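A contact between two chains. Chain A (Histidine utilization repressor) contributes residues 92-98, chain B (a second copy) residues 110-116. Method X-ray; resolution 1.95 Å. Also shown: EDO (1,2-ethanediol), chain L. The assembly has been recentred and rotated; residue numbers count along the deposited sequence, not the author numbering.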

# COMPACT_ATOMS: atom_id res chain seq x y z
N VAL A 92 -6.82 9.00 1.38
CA VAL A 92 -8.04 8.83 0.62
C VAL A 92 -7.80 9.75 -0.58
O VAL A 92 -7.43 10.93 -0.35
CB VAL A 92 -9.31 9.34 1.38
CG1 VAL A 92 -10.52 9.29 0.45
CG2 VAL A 92 -9.60 8.48 2.67
N VAL A 93 -7.97 9.23 -1.80
CA VAL A 93 -7.75 10.00 -3.02
C VAL A 93 -9.11 10.12 -3.71
O VAL A 93 -9.70 9.11 -4.11
CB VAL A 93 -6.61 9.35 -3.94
CG1 VAL A 93 -6.40 10.21 -5.25
CG2 VAL A 93 -5.28 9.15 -3.22
N GLU A 94 -9.62 11.35 -3.87
CA GLU A 94 -10.88 11.63 -4.53
C GLU A 94 -10.69 12.72 -5.57
O GLU A 94 -9.85 13.61 -5.41
CB GLU A 94 -11.97 12.18 -3.58
CG GLU A 94 -12.67 11.12 -2.89
CD GLU A 94 -13.65 11.54 -1.84
OE1 GLU A 94 -14.63 12.21 -2.12
OE2 GLU A 94 -13.47 11.09 -0.72
N ALA A 95 -11.53 12.68 -6.59
CA ALA A 95 -11.64 13.79 -7.55
C ALA A 95 -12.87 14.62 -7.11
O ALA A 95 -13.99 14.10 -7.02
CB ALA A 95 -11.89 13.27 -8.93
N ILE A 96 -12.61 15.89 -6.79
CA ILE A 96 -13.61 16.82 -6.22
C ILE A 96 -13.59 18.17 -6.93
O ILE A 96 -12.69 18.45 -7.71
CB ILE A 96 -13.28 17.17 -4.76
CG1 ILE A 96 -11.95 17.95 -4.67
CG2 ILE A 96 -13.25 15.88 -3.90
CD1 ILE A 96 -11.68 18.38 -3.18
N LEU A 97 -14.61 19.01 -6.65
CA LEU A 97 -14.54 20.44 -6.94
C LEU A 97 -14.19 21.13 -5.59
O LEU A 97 -14.73 20.74 -4.55
CB LEU A 97 -15.88 20.96 -7.46
CG LEU A 97 -16.39 20.32 -8.79
CD1 LEU A 97 -17.74 21.02 -9.21
CD2 LEU A 97 -15.33 20.46 -9.87
N ALA A 98 -13.33 22.14 -5.64
CA ALA A 98 -12.77 22.71 -4.49
C ALA A 98 -13.74 23.83 -4.01
O ALA A 98 -14.53 24.30 -4.78
CB ALA A 98 -11.41 23.27 -4.79
C1 EDO L . -17.34 22.94 -4.72
O1 EDO L . -17.71 21.73 -4.03
C2 EDO L . -18.54 23.80 -5.13
O2 EDO L . -18.88 24.64 -4.03
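Chain B (110-116) AGEPCLL

Chain B lays an extended segment across a strand of chain A in a small contact of apolar side chains packed against one another and against backbone, with no hydrogen bond between the two stretches. Chain A runs as a strand from before Val A92 and is still extended at Ala A95, and chain B enters through a loop at Ala B110 to Glu B112 before extending through Cys B114 to Leu B116, with phi near -94 to -118° and psi near 121 to 147°. The two strand axes run at 144°, so chain B travels roughly antiparallel to chain A, and they approach to 5.5 Å. The register is set at Ala A95 and Leu B115, whose CA atoms lie 5.0 Å apart.

A small residue, Ala A95, sits at the point of closest register. Ala A95 points its CB toward chain B, where it sits 3.3 Å from Cys B114 O and 3.6 Å from Leu B115 N, packed against the backbone itself. Ala A95 CB also lies 4.1 Å from Leu B115 CB and 4.2 Å from Pro B113 CB, so one alanine touches three consecutive residues.

Pro B113 answers it, also pointing toward its partner strand. Its CG comes within 3.6 Å of Ala A95 O and its CB within 3.8 Å of Ile A96 O; the ring carbons lie against these carbonyls, and proline has no amide hydrogen to offer them. Its CD packs 3.9 Å from Leu A97 CG.

Antiparallel travel orders the flanks. Leu B115, with chi1 t and chi2 p, brings CD1 to 4.3 Å from Val A93 CG1, while at the other end Leu A97 reaches over with CD1 4.1 Å from Gly B111 O. Glu A94, Ile A96 and Cys B114 direct their CA-to-CB bonds away, leaving Ala A95 and Pro B113 to fill the middle.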

# COMPACT_ATOMS: atom_id res chain seq x y z
N ALA B 110 -22.06 16.86 -16.79
CA ALA B 110 -20.88 17.23 -17.60
C ALA B 110 -19.79 17.82 -16.68
O ALA B 110 -18.62 17.60 -16.85
CB ALA B 110 -21.32 18.22 -18.77
N GLY B 111 -20.18 18.57 -15.68
CA GLY B 111 -19.19 19.17 -14.75
C GLY B 111 -18.73 18.27 -13.55
O GLY B 111 -18.00 18.72 -12.63
N GLU B 112 -19.16 17.01 -13.51
CA GLU B 112 -18.74 16.06 -12.42
C GLU B 112 -17.24 15.78 -12.54
O GLU B 112 -16.81 15.33 -13.60
CB GLU B 112 -19.44 14.70 -12.57
CG GLU B 112 -18.83 13.45 -11.74
CD GLU B 112 -19.36 13.44 -10.33
OE1 GLU B 112 -19.99 14.43 -9.94
OE2 GLU B 112 -19.19 12.44 -9.63
N PRO B 113 -16.46 15.98 -11.45
CA PRO B 113 -15.06 15.66 -11.41
C PRO B 113 -14.94 14.16 -11.38
O PRO B 113 -15.68 13.49 -10.64
CB PRO B 113 -14.61 16.24 -10.07
CG PRO B 113 -15.97 16.20 -9.21
CD PRO B 113 -16.89 16.70 -10.20
N CYS B 114 -14.06 13.66 -12.25
CA CYS B 114 -13.88 12.22 -12.42
C CYS B 114 -12.43 11.89 -12.02
O CYS B 114 -11.54 12.67 -12.20
CB CYS B 114 -14.13 11.76 -13.84
SG CYS B 114 -15.87 11.86 -14.29
N LEU B 115 -12.26 10.70 -11.46
CA LEU B 115 -10.98 10.23 -11.07
C LEU B 115 -10.52 9.39 -12.31
O LEU B 115 -11.17 8.39 -12.65
CB LEU B 115 -11.12 9.31 -9.86
CG LEU B 115 -9.82 8.89 -9.14
CD1 LEU B 115 -9.09 10.12 -8.60
CD2 LEU B 115 -10.06 7.84 -8.02
N LEU B 116 -9.40 9.77 -12.88
CA LEU B 116 -8.82 9.09 -14.01
C LEU B 116 -7.60 8.32 -13.54
O LEU B 116 -6.69 8.90 -12.92
CB LEU B 116 -8.41 10.11 -15.08
CG LEU B 116 -7.69 9.46 -16.31
CD1 LEU B 116 -8.67 8.58 -17.10
CD2 LEU B 116 -7.19 10.55 -17.20